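PDB 3UUW: putative oxidoreductase with NAD(P)-binding Rossmann-fold domain from Clostridium difficile, which is of unassigned substrate but probably acts as an NAD(P)-dependent dehydrogenase of the Gfo/Idh/MocA family, binding its nucleotide through a Rossmann-fold domain. Local coordinates for residues Lys5-Met9 / Ser29-Glu33; Leu23-Thr27 / Asp51-Met55; Ile60-Lys65 / Ile85-Val91; Thr76-Tyr80 / Val95-Ser101. One frame throughout, in Å; residues are numbered along the deposited sequence.

In the fold
From the N terminus, contact 1 closes the loop that leaves strand 8-12, passes through helix 16-26 and comes back as strand 33-38. Contact 2 opens inside that loop and closes beyond it, so the two cross; it joins the end of helix 16-26 to the end of helix 42-52, and the pair touch where Leu26 meets Met9 and Phe32. Contact 3 starts only after both have closed, tying helix 60-64 to the C-terminal end of helix 79-88. Contact 4 opens at 76-80, inside the loop of contact 3, and closes beyond it at 95-101, after strand 92-95, so these also cross; both use helix 79-88. All four lie in the nucleotide-binding part of the chain.

Contact 1 (Lys5-Met9 / Ser29-Glu33); sequences KNIKM and SERFE
Lys5 reaches across to the 29-33 loop and gives its NZ to two backbone carbonyls, Ser29 O at 2.6 Å and Phe32 O at 3.1 Å. The approach differs: NZ lies nearly in line with the Ser29 carbonyl bond but stands 47° above the carbonyl plane of Phe32. Next to this grip, two backbone bonds pair the segments, Glu33 N to Ile7 O (2.8 Å) and Met9 N to Glu33 O (2.8 Å, N-H...O 176°). Both partners of Glu33 flank Lys8, which is the signature of a parallel bridge, and it starts the pairing of strands 8-12 and 33-38, the ends of the first beta-alpha-beta crossover of the Rossmann fold. Met9 and Phe32 run side by side: Met9 SD lies 5.4 Å from the centroid of the Phe32 ring, oblique to it (32° off the normal), a Met-aromatic contact, and the terminal CE packs 3.3 Å from Phe32 CE1. Phe32 CB packs 4.1 Å from Ile7 CG2. One water joins Ile7 N to Arg31 O. Farther out, Leu26 covers Met9 and Phe32, Lys8 NZ bonds to Lys66 O, and Glu30 forms a salt bridge with Lys47 of the second subunit.

Contact 2 (Leu23-Thr27 / Asp51-Met55); sequences LPILT and DYRIM
Thr27 lays its methyl over one face of the Tyr52 ring: CG2 stands 3.6 Å from the ring centroid and 17° off the normal, a CH-pi contact displaced toward the CD1 side, where CG2 to CD1 is 3.4 Å. The two side chains cross at about a right angle, and the methyl lies over the ring with Thr27 CB and OG1 along its CD1-CE1 side. The threonine rotamer explains this. With chi1 at 56°, OG1 occupies the position between the backbone N and the carbonyl carbon, which lets the hydroxyl turn back to Leu23 O (2.6 Å) and leaves CG2, opposite the carbonyl carbon, for Tyr52. The OG1 bond holds the side-chain rotation, while Thr27 N to Leu23 O is the ordinary backbone bond. Leu23 meets the far end of the tyrosine, its CB 3.9 Å from Tyr52 OH, crossing the ring obliquely. These residues join the ends of two helices, 16-26 and 42-52, of the Rossmann-type domain; Leu23, Thr27 and Ile54 all rest on Phe34 of strand 33-38. Helix 42-52 stops in a Schellman motif, in which Arg53 takes a positive phi of 60°; after it Ile54 directs its side chain toward residues 23-27, and its CD1 lies 4.1 Å from Thr27 CG2. The methyl thus touches the ring and, on an adjacent side, the Ile54 tip. Beyond the pair lies the second subunit: Arg53 of this chain bonds to Tyr52 O, Thr27 O and Ser29 OG there, and Arg53 of that subunit returns bonds to Tyr52 O and Thr27 O.

Contact 3 (Ile60-Lys65 / Ile85-Val91); sequences IESLAK and ILLNLGV
Ala64 and Leu86 meet where the two helices come nearest, and the evidence for apolar packing is clearest here: Leu86 CD2 lies 3.7 Å from Ala64 CB and 3.8 Å from Ile60 CG2. One leucine methyl thus fills the groove between residues one turn apart on helix 60-64. Leu86 and Ile60 cross at about a right angle. Leu89 comes in beside it, its CD1 set 3.8 Å from Ala64 CB and near Glu61 CA, so the small alanine takes a methyl from each leucine. Because the Ala64 side chain is a single methyl, the backbones can approach closely. Val91 CG1 packs against the backbone of the same residue, 3.3 Å from Ala64 O.

A second group pairs long polar side chains with aliphatic ones. Glu61 bends at chi2 (82°), and its carboxylate edges against Ile85 without a polar bond, OE2 3.7 Å from Ile85 CD1. The Lys65 contact is aliphatic: the extended chain runs obliquely beside Leu89, its CE 4.0 Å from CD2. No direct hydrogen bond links the two segments.

Polar contact is confined to the ends of the helices. A water lies 2.8 Å from Ala64 O and can reach Leu89 O as well, though it may not donate to both at once. Gly90, with phi 83°, ends helix 79-88 in a Schellman motif: Val91 N bonds back to Leu86 O and Gly90 N to Leu87 O.

Ile60 and Leu86 also both rest on Ile12 of strand 8-12, so the pair belongs to the helical layer covering one side of the parallel Rossmann sheet.

Contact 4 (Thr76-Tyr80 / Val95-Ser101); sequences TETHY and VDKPLAS
His79 is held by the 95-101 loop through its ND1, which donates to Leu99 O at 2.9 Å (N-H...O 138°) and more weakly to Pro98 O, also at 2.9 Å but bent to 126°. The Leu99 carbonyl lies close to the ring plane, yet ND1 stands above the plane of that carbonyl, so the bond is not aimed at a lone pair. At the other nitrogen, NE2 is bonded to Ser74 O, so both ring nitrogens have partners and the ring cannot easily rotate. Carbon CE1 is near a third carbonyl, 3.1 Å from Asp96 O. The faces are covered too: Val95 CG2 sits 3.5 Å from the ring centroid in a CH-pi contact, with Thr76 CA over the opposite face.

Two waters link groups that do not meet directly. One donates to Thr76 O (2.9 Å) and accepts from Tyr80 N (3.0 Å) and Ser101 N (3.1 Å), bridging residues 76-80 to the loop. Another donates to Lys97 O at 2.7 Å and is hydrogen-bonded to Thr76 OG1. Thr76 CG2 also packs crosswise on the ring of Pro98, whose preceding peptide is cis.

Asp96-Lys97-Pro98 resembles the EKP-type signature of Gfo/Idh/MocA dehydrogenases; Lys97 pairs with Asp166, and Asp96 bonds to Tyr22 and His73. The loop runs from strand 92-95 to helix 103-116, which takes Tyr80 and Ala100 on Gln105, while Val95 and Leu99 lean on strand 120-122 and Pro98 on helix 160-179.

Contact 1 (Lys5-Met9 / Ser29-Glu33)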
loop_
_atom_site.group_PDB
_atom_site.type_symbol
_atom_site.label_atom_id
_atom_site.label_comp_id
_atom_site.label_asym_id
_atom_site.label_seq_id
_atom_site.Cartn_x
_atom_site.Cartn_y
_atom_site.Cartn_z
ATOM N N LYS A 5 45.856 7.851 11.212
ATOM C CA LYS A 5 45.554 6.472 10.725
ATOM C C LYS A 5 46.346 6.165 9.475
ATOM O O LYS A 5 46.986 7.046 8.895
ATOM C CB LYS A 5 44.064 6.320 10.448
ATOM C CG LYS A 5 43.221 6.500 11.685
ATOM C CD LYS A 5 41.897 7.099 11.337
ATOM C CE LYS A 5 41.185 7.599 12.560
ATOM N NZ LYS A 5 40.079 8.522 12.161
ATOM N N ASN A 6 46.295 4.904 9.062
ATOM C CA ASN A 6 47.054 4.436 7.923
ATOM C C ASN A 6 46.669 5.168 6.641
ATOM O O ASN A 6 47.534 5.642 5.907
ATOM C CB ASN A 6 46.838 2.919 7.748
ATOM C CG ASN A 6 47.552 2.345 6.527
ATOM O OD1 ASN A 6 46.966 1.568 5.751
ATOM N ND2 ASN A 6 48.812 2.712 6.354
ATOM N N ILE A 7 45.375 5.254 6.363
ATOM C CA ILE A 7 44.938 5.801 5.097
ATOM C C ILE A 7 44.567 7.289 5.194
ATOM O O ILE A 7 43.780 7.683 6.043
ATOM C CB ILE A 7 43.744 4.995 4.531
ATOM C CG1 ILE A 7 44.172 3.545 4.248
ATOM C CG2 ILE A 7 43.188 5.685 3.271
ATOM C CD1 ILE A 7 43.028 2.639 3.886
ATOM N N LYS A 8 45.144 8.089 4.297
ATOM C CA LYS A 8 44.907 9.524 4.223
ATOM C C LYS A 8 43.999 9.801 3.024
ATOM O O LYS A 8 44.330 9.452 1.894
ATOM C CB LYS A 8 46.229 10.281 4.058
ATOM C CG LYS A 8 47.221 10.115 5.227
ATOM C CD LYS A 8 48.468 11.000 5.066
ATOM C CE LYS A 8 48.237 12.445 5.553
ATOM N NZ LYS A 8 49.262 13.451 5.058
ATOM N N MET A 9 42.866 10.436 3.269
ATOM C CA MET A 9 41.903 10.733 2.204
ATOM C C MET A 9 41.690 12.229 2.055
ATOM O O MET A 9 41.653 12.965 3.051
ATOM C CB MET A 9 40.573 10.023 2.518
ATOM C CG MET A 9 39.422 10.177 1.496
ATOM S SD MET A 9 38.503 11.722 1.623
ATOM C CE MET A 9 37.614 11.452 3.150
ATOM N N SER A 29 34.956 10.213 10.163
ATOM C CA SER A 29 36.135 9.626 9.548
ATOM C C SER A 29 36.730 8.536 10.406
ATOM O O SER A 29 37.722 8.751 11.071
ATOM C CB SER A 29 37.139 10.746 9.267
ATOM O OG SER A 29 36.502 11.831 8.564
ATOM N N GLU A 30 36.104 7.366 10.377
ATOM C CA GLU A 30 36.483 6.243 11.255
ATOM C C GLU A 30 37.671 5.409 10.786
ATOM O O GLU A 30 38.494 4.971 11.609
ATOM C CB GLU A 30 35.280 5.303 11.450
ATOM C CG GLU A 30 34.072 5.903 12.128
ATOM C CD GLU A 30 32.945 4.884 12.350
ATOM O OE1 GLU A 30 32.444 4.794 13.486
ATOM O OE2 GLU A 30 32.573 4.158 11.399
ATOM N N ARG A 31 37.760 5.171 9.485
ATOM C CA ARG A 31 38.766 4.243 8.931
ATOM C C ARG A 31 39.869 4.930 8.128
ATOM O O ARG A 31 40.623 4.277 7.395
ATOM C CB ARG A 31 38.059 3.246 8.041
ATOM C CG ARG A 31 36.991 2.398 8.744
ATOM C CD ARG A 31 37.588 1.436 9.750
ATOM N NE ARG A 31 36.711 0.290 10.018
ATOM C CZ ARG A 31 35.614 0.313 10.783
ATOM N NH1 ARG A 31 35.202 1.439 11.372
ATOM N NH2 ARG A 31 34.909 -0.802 10.943
ATOM N N PHE A 32 39.954 6.242 8.253
ATOM C CA PHE A 32 40.941 7.024 7.531
ATOM C C PHE A 32 41.063 8.382 8.179
ATOM O O PHE A 32 40.230 8.759 9.025
ATOM C CB PHE A 32 40.527 7.213 6.055
ATOM C CG PHE A 32 39.149 7.786 5.890
ATOM C CD1 PHE A 32 38.914 9.144 6.023
ATOM C CD2 PHE A 32 38.069 6.948 5.640
ATOM C CE1 PHE A 32 37.635 9.658 5.915
ATOM C CE2 PHE A 32 36.789 7.451 5.526
ATOM C CZ PHE A 32 36.567 8.807 5.674
ATOM N N GLU A 33 42.109 9.108 7.804
ATOM C CA GLU A 33 42.262 10.492 8.202
ATOM C C GLU A 33 41.746 11.360 7.059
ATOM O O GLU A 33 42.172 11.175 5.913
ATOM C CB GLU A 33 43.730 10.826 8.462
ATOM C CG GLU A 33 43.942 12.232 8.984
ATOM C CD GLU A 33 45.408 12.635 9.138
ATOM O OE1 GLU A 33 46.309 11.876 8.719
ATOM O OE2 GLU A 33 45.644 13.737 9.679
HETATM O O HOH W 1 43.361 3.953 7.826
#

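Contact 2 (Leu23-Thr27 / Asp51-Met55)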
loop_
_atom_site.group_PDB
_atom_site.type_symbol
_atom_site.label_atom_id
_atom_site.label_comp_id
_atom_site.label_asym_id
_atom_site.label_seq_id
_atom_site.Cartn_x
_atom_site.Cartn_y
_atom_site.Cartn_z
ATOM N N LEU A 23 29.917 13.774 1.867
ATOM C CA LEU A 23 30.349 14.454 3.090
ATOM C C LEU A 23 29.632 13.919 4.327
ATOM O O LEU A 23 30.299 13.658 5.352
ATOM C CB LEU A 23 30.231 15.985 2.956
ATOM C CG LEU A 23 31.374 16.624 2.160
ATOM C CD1 LEU A 23 31.064 18.037 1.718
ATOM C CD2 LEU A 23 32.693 16.557 2.968
ATOM N N PRO A 24 28.299 13.688 4.239
ATOM C CA PRO A 24 27.653 13.226 5.477
ATOM C C PRO A 24 28.183 11.907 6.026
ATOM O O PRO A 24 28.094 11.668 7.226
ATOM C CB PRO A 24 26.180 13.116 5.080
ATOM C CG PRO A 24 26.022 14.165 3.997
ATOM C CD PRO A 24 27.288 14.005 3.200
ATOM N N ILE A 25 28.732 11.061 5.171
ATOM C CA ILE A 25 29.308 9.800 5.667
ATOM C C ILE A 25 30.817 9.907 5.933
ATOM O O ILE A 25 31.315 9.409 6.975
ATOM C CB ILE A 25 28.951 8.606 4.758
ATOM C CG1 ILE A 25 29.228 8.920 3.305
ATOM C CG2 ILE A 25 27.508 8.237 4.952
ATOM C CD1 ILE A 25 28.621 7.922 2.293
ATOM N N LEU A 26 31.546 10.582 5.046
ATOM C CA LEU A 26 32.993 10.604 5.139
ATOM C C LEU A 26 33.516 11.521 6.232
ATOM O O LEU A 26 34.638 11.339 6.684
ATOM C CB LEU A 26 33.621 10.960 3.786
ATOM C CG LEU A 26 33.407 9.922 2.683
ATOM C CD1 LEU A 26 33.933 10.481 1.374
ATOM C CD2 LEU A 26 34.072 8.558 3.049
ATOM N N THR A 27 32.698 12.481 6.671
ATOM C CA THR A 27 33.115 13.383 7.733
ATOM C C THR A 27 33.103 12.728 9.105
ATOM O O THR A 27 33.625 13.325 10.054
ATOM C CB THR A 27 32.312 14.694 7.725
ATOM O OG1 THR A 27 30.925 14.393 7.813
ATOM C CG2 THR A 27 32.614 15.491 6.441
ATOM N N ASP A 51 32.830 24.224 8.375
ATOM C CA ASP A 51 31.665 23.537 8.935
ATOM C C ASP A 51 32.062 22.178 9.503
ATOM O O ASP A 51 31.558 21.771 10.530
ATOM C CB ASP A 51 30.576 23.314 7.874
ATOM C CG ASP A 51 29.926 24.591 7.404
ATOM O OD1 ASP A 51 30.054 25.640 8.070
ATOM O OD2 ASP A 51 29.258 24.538 6.350
ATOM N N TYR A 52 32.962 21.485 8.820
ATOM C CA TYR A 52 33.353 20.132 9.208
ATOM C C TYR A 52 34.726 19.999 9.867
ATOM O O TYR A 52 35.161 18.869 10.168
ATOM C CB TYR A 52 33.344 19.237 7.993
ATOM C CG TYR A 52 31.992 18.884 7.441
ATOM C CD1 TYR A 52 31.137 18.070 8.152
ATOM C CD2 TYR A 52 31.607 19.302 6.170
ATOM C CE1 TYR A 52 29.913 17.704 7.645
ATOM C CE2 TYR A 52 30.387 18.931 5.639
ATOM C CZ TYR A 52 29.545 18.123 6.383
ATOM O OH TYR A 52 28.321 17.744 5.890
ATOM N N ARG A 53 35.403 21.129 10.078
ATOM C CA ARG A 53 36.722 21.159 10.704
ATOM C C ARG A 53 37.742 20.367 9.907
ATOM O O ARG A 53 38.553 19.625 10.462
ATOM C CB ARG A 53 36.667 20.677 12.153
ATOM C CG ARG A 53 35.813 21.571 13.068
ATOM C CD ARG A 53 35.349 20.794 14.335
ATOM N NE ARG A 53 34.582 19.621 13.933
ATOM C CZ ARG A 53 33.302 19.631 13.557
ATOM N NH1 ARG A 53 32.596 20.756 13.558
ATOM N NH2 ARG A 53 32.730 18.500 13.161
ATOM N N ILE A 54 37.672 20.544 8.599
ATOM C CA ILE A 54 38.575 19.928 7.655
ATOM C C ILE A 54 39.506 21.029 7.155
ATOM O O ILE A 54 39.104 22.189 7.049
ATOM C CB ILE A 54 37.819 19.320 6.449
ATOM C CG1 ILE A 54 36.875 18.199 6.894
ATOM C CG2 ILE A 54 38.796 18.715 5.457
ATOM C CD1 ILE A 54 35.926 17.736 5.789
ATOM N N MET A 55 40.735 20.650 6.839
ATOM C CA MET A 55 41.730 21.593 6.341
ATOM C C MET A 55 41.455 21.912 4.872
ATOM O O MET A 55 41.376 21.005 4.053
ATOM C CB MET A 55 43.128 20.981 6.476
ATOM C CG MET A 55 44.266 21.859 5.973
ATOM S SD MET A 55 44.454 23.388 6.908
ATOM C CE MET A 55 44.843 22.741 8.531
#

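Contact 3 (Ile60-Lys65 / Ile85-Val91)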
loop_
_atom_site.group_PDB
_atom_site.type_symbol
_atom_site.label_atom_id
_atom_site.label_comp_id
_atom_site.label_asym_id
_atom_site.label_seq_id
_atom_site.Cartn_x
_atom_site.Cartn_y
_atom_site.Cartn_z
ATOM N N ILE A 60 44.433 21.112 -6.351
ATOM C CA ILE A 60 44.356 19.672 -6.521
ATOM C C ILE A 60 45.699 19.048 -6.200
ATOM O O ILE A 60 45.774 18.037 -5.507
ATOM C CB ILE A 60 43.995 19.313 -7.990
ATOM C CG1 ILE A 60 42.546 19.659 -8.272
ATOM C CG2 ILE A 60 44.244 17.811 -8.268
ATOM C CD1 ILE A 60 42.234 19.832 -9.771
ATOM N N GLU A 61 46.768 19.660 -6.702
ATOM C CA GLU A 61 48.097 19.094 -6.523
ATOM C C GLU A 61 48.568 19.098 -5.077
ATOM O O GLU A 61 49.064 18.087 -4.602
ATOM C CB GLU A 61 49.118 19.786 -7.425
ATOM C CG GLU A 61 48.888 19.562 -8.905
ATOM C CD GLU A 61 47.829 20.470 -9.537
ATOM O OE1 GLU A 61 47.291 21.379 -8.854
ATOM O OE2 GLU A 61 47.549 20.266 -10.747
ATOM N N SER A 62 48.398 20.210 -4.372
ATOM C CA SER A 62 48.839 20.283 -2.980
ATOM C C SER A 62 48.099 19.288 -2.097
ATOM O O SER A 62 48.677 18.726 -1.171
ATOM C CB SER A 62 48.697 21.697 -2.417
ATOM O OG SER A 62 47.359 22.132 -2.417
ATOM N N LEU A 63 46.815 19.077 -2.367
ATOM C CA LEU A 63 46.053 18.120 -1.576
ATOM C C LEU A 63 46.507 16.692 -1.886
ATOM O O LEU A 63 46.755 15.900 -0.974
ATOM C CB LEU A 63 44.556 18.264 -1.841
ATOM C CG LEU A 63 43.620 17.263 -1.147
ATOM C CD1 LEU A 63 43.761 17.310 0.406
ATOM C CD2 LEU A 63 42.182 17.527 -1.584
ATOM N N ALA A 64 46.609 16.373 -3.173
ATOM C CA ALA A 64 46.956 15.023 -3.608
ATOM C C ALA A 64 48.287 14.561 -3.037
ATOM O O ALA A 64 48.445 13.397 -2.713
ATOM C CB ALA A 64 46.971 14.932 -5.124
ATOM N N LYS A 65 49.244 15.480 -2.935
ATOM C CA LYS A 65 50.576 15.164 -2.398
ATOM C C LYS A 65 50.555 14.747 -0.929
ATOM O O LYS A 65 51.522 14.152 -0.435
ATOM C CB LYS A 65 51.529 16.353 -2.602
ATOM C CG LYS A 65 51.921 16.536 -4.050
ATOM C CD LYS A 65 52.620 17.865 -4.309
ATOM C CE LYS A 65 52.887 18.038 -5.804
ATOM N NZ LYS A 65 53.390 19.401 -6.155
ATOM N N ILE A 85 46.130 13.750 -13.539
ATOM C CA ILE A 85 47.003 14.377 -12.527
ATOM C C ILE A 85 47.107 13.530 -11.243
ATOM O O ILE A 85 48.204 13.269 -10.732
ATOM C CB ILE A 85 46.488 15.778 -12.163
ATOM C CG1 ILE A 85 46.672 16.735 -13.350
ATOM C CG2 ILE A 85 47.185 16.311 -10.904
ATOM C CD1 ILE A 85 45.938 18.052 -13.190
ATOM N N LEU A 86 45.959 13.073 -10.748
ATOM C CA LEU A 86 45.899 12.331 -9.492
ATOM C C LEU A 86 46.621 10.994 -9.552
ATOM O O LEU A 86 47.406 10.667 -8.678
ATOM C CB LEU A 86 44.431 12.117 -9.082
ATOM C CG LEU A 86 43.645 13.388 -8.731
ATOM C CD1 LEU A 86 42.160 13.069 -8.385
ATOM C CD2 LEU A 86 44.328 14.112 -7.572
ATOM N N LEU A 87 46.359 10.237 -10.610
ATOM C CA LEU A 87 47.002 8.949 -10.786
ATOM C C LEU A 87 48.515 9.138 -10.920
ATOM O O LEU A 87 49.295 8.372 -10.370
ATOM C CB LEU A 87 46.408 8.206 -11.993
ATOM C CG LEU A 87 44.947 7.783 -11.878
ATOM C CD1 LEU A 87 44.444 7.212 -13.208
ATOM C CD2 LEU A 87 44.745 6.794 -10.733
ATOM N N ASN A 88 48.942 10.188 -11.602
ATOM C CA ASN A 88 50.367 10.420 -11.760
ATOM C C ASN A 88 51.048 10.866 -10.462
ATOM O O ASN A 88 52.263 10.693 -10.315
ATOM C CB ASN A 88 50.645 11.364 -12.927
ATOM C CG ASN A 88 50.615 10.640 -14.252
ATOM O OD1 ASN A 88 51.169 9.550 -14.374
ATOM N ND2 ASN A 88 49.990 11.236 -15.250
ATOM N N LEU A 89 50.254 11.391 -9.523
ATOM C CA LEU A 89 50.725 11.747 -8.193
ATOM C C LEU A 89 50.592 10.588 -7.186
ATOM O O LEU A 89 50.904 10.757 -6.006
ATOM C CB LEU A 89 50.012 13.004 -7.673
ATOM C CG LEU A 89 50.495 14.334 -8.247
ATOM C CD1 LEU A 89 49.531 15.444 -7.845
ATOM C CD2 LEU A 89 51.943 14.642 -7.792
ATOM N N GLY A 90 50.144 9.419 -7.649
ATOM C CA GLY A 90 50.159 8.199 -6.835
ATOM C C GLY A 90 49.000 8.011 -5.881
ATOM O O GLY A 90 49.131 7.299 -4.888
ATOM N N VAL A 91 47.855 8.594 -6.205
ATOM C CA VAL A 91 46.694 8.453 -5.326
ATOM C C VAL A 91 45.597 7.618 -5.987
ATOM O O VAL A 91 45.342 7.755 -7.173
ATOM C CB VAL A 91 46.116 9.817 -4.878
ATOM C CG1 VAL A 91 47.206 10.675 -4.191
ATOM C CG2 VAL A 91 45.517 10.563 -6.032
HETATM O O HOH W 2 50.489 11.526 -2.939
#

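Contact 4 (Thr76-Tyr80 / Val95-Ser101)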
loop_
_atom_site.group_PDB
_atom_site.type_symbol
_atom_site.label_atom_id
_atom_site.label_comp_id
_atom_site.label_asym_id
_atom_site.label_seq_id
_atom_site.Cartn_x
_atom_site.Cartn_y
_atom_site.Cartn_z
ATOM N N THR A 76 31.578 16.059 -14.866
ATOM C CA THR A 76 32.032 15.012 -15.771
ATOM C C THR A 76 33.121 15.469 -16.736
ATOM O O THR A 76 34.076 14.754 -16.974
ATOM C CB THR A 76 30.865 14.481 -16.597
ATOM O OG1 THR A 76 29.877 13.949 -15.716
ATOM C CG2 THR A 76 31.326 13.401 -17.564
ATOM N N GLU A 77 32.987 16.672 -17.285
ATOM C CA GLU A 77 33.959 17.143 -18.273
ATOM C C GLU A 77 35.377 17.354 -17.713
ATOM O O GLU A 77 36.326 17.331 -18.461
ATOM C CB GLU A 77 33.473 18.420 -18.966
ATOM C CG GLU A 77 33.457 19.655 -18.083
ATOM C CD GLU A 77 32.987 20.899 -18.824
ATOM O OE1 GLU A 77 33.183 20.975 -20.057
ATOM O OE2 GLU A 77 32.432 21.813 -18.172
ATOM N N THR A 78 35.501 17.550 -16.404
ATOM C CA THR A 78 36.803 17.765 -15.781
ATOM C C THR A 78 37.446 16.460 -15.312
ATOM O O THR A 78 38.602 16.446 -14.907
ATOM C CB THR A 78 36.693 18.716 -14.556
ATOM O OG1 THR A 78 35.908 18.101 -13.527
ATOM C CG2 THR A 78 36.063 20.034 -14.951
ATOM N N HIS A 79 36.706 15.361 -15.350
ATOM C CA HIS A 79 37.269 14.096 -14.833
ATOM C C HIS A 79 38.585 13.694 -15.486
ATOM O O HIS A 79 39.540 13.346 -14.791
ATOM C CB HIS A 79 36.285 12.951 -15.037
ATOM C CG HIS A 79 35.087 12.995 -14.143
ATOM N ND1 HIS A 79 34.156 11.979 -14.124
ATOM C CD2 HIS A 79 34.670 13.904 -13.228
ATOM C CE1 HIS A 79 33.199 12.276 -13.262
ATOM N NE2 HIS A 79 33.487 13.437 -12.702
ATOM N N TYR A 80 38.623 13.680 -16.806
ATOM C CA TYR A 80 39.786 13.184 -17.550
ATOM C C TYR A 80 41.083 13.877 -17.151
ATOM O O TYR A 80 42.042 13.219 -16.780
ATOM C CB TYR A 80 39.527 13.258 -19.055
ATOM C CG TYR A 80 40.688 12.868 -19.955
ATOM C CD1 TYR A 80 41.199 11.567 -19.960
ATOM C CD2 TYR A 80 41.252 13.791 -20.823
ATOM C CE1 TYR A 80 42.235 11.209 -20.786
ATOM C CE2 TYR A 80 42.292 13.449 -21.646
ATOM C CZ TYR A 80 42.783 12.160 -21.633
ATOM O OH TYR A 80 43.811 11.846 -22.465
ATOM N N VAL A 95 35.556 8.217 -8.195
ATOM C CA VAL A 95 34.912 9.307 -8.955
ATOM C C VAL A 95 33.450 8.953 -9.239
ATOM O O VAL A 95 33.111 7.791 -9.466
ATOM C CB VAL A 95 35.703 9.601 -10.291
ATOM C CG1 VAL A 95 35.630 8.396 -11.242
ATOM C CG2 VAL A 95 35.194 10.801 -10.967
ATOM N N ASP A 96 32.576 9.956 -9.217
ATOM C CA ASP A 96 31.196 9.734 -9.643
ATOM C C ASP A 96 31.137 9.373 -11.118
ATOM O O ASP A 96 32.052 9.703 -11.902
ATOM C CB ASP A 96 30.333 10.941 -9.362
ATOM C CG ASP A 96 29.951 11.016 -7.907
ATOM O OD1 ASP A 96 29.324 10.037 -7.387
ATOM O OD2 ASP A 96 30.278 12.033 -7.283
ATOM N N LYS A 97 30.069 8.676 -11.489
ATOM C CA LYS A 97 29.875 8.268 -12.867
ATOM C C LYS A 97 29.570 9.479 -13.738
ATOM O O LYS A 97 29.089 10.502 -13.232
ATOM C CB LYS A 97 28.774 7.192 -12.980
ATOM C CG LYS A 97 27.414 7.423 -12.271
ATOM C CD LYS A 97 26.562 8.527 -12.891
ATOM C CE LYS A 97 26.584 9.775 -12.053
ATOM N NZ LYS A 97 25.917 10.916 -12.718
ATOM N N PRO A 98 29.927 9.418 -15.025
ATOM C CA PRO A 98 30.714 8.370 -15.677
ATOM C C PRO A 98 32.205 8.652 -15.441
ATOM O O PRO A 98 32.576 9.760 -15.028
ATOM C CB PRO A 98 30.355 8.559 -17.141
ATOM C CG PRO A 98 30.210 10.012 -17.274
ATOM C CD PRO A 98 29.571 10.479 -15.982
ATOM N N LEU A 99 33.052 7.676 -15.706
ATOM C CA LEU A 99 34.496 7.818 -15.483
ATOM C C LEU A 99 35.028 9.077 -16.181
ATOM O O LEU A 99 35.597 9.965 -15.541
ATOM C CB LEU A 99 35.206 6.580 -16.005
ATOM C CG LEU A 99 36.729 6.534 -15.903
ATOM C CD1 LEU A 99 37.203 6.980 -14.515
ATOM C CD2 LEU A 99 37.251 5.127 -16.215
ATOM N N ALA A 100 34.822 9.158 -17.488
ATOM C CA ALA A 100 35.229 10.325 -18.252
ATOM C C ALA A 100 34.186 10.672 -19.324
ATOM O O ALA A 100 33.221 9.936 -19.530
ATOM C CB ALA A 100 36.618 10.088 -18.862
ATOM N N SER A 101 34.358 11.805 -19.999
ATOM C CA SER A 101 33.395 12.210 -21.016
ATOM C C SER A 101 33.186 11.159 -22.115
ATOM O O SER A 101 32.081 11.025 -22.677
ATOM C CB SER A 101 33.839 13.537 -21.631
ATOM O OG SER A 101 33.906 14.542 -20.631
HETATM O O HOH W 3 36.222 13.840 -18.650
HETATM O O HOH W 4 30.222 12.982 -12.896
#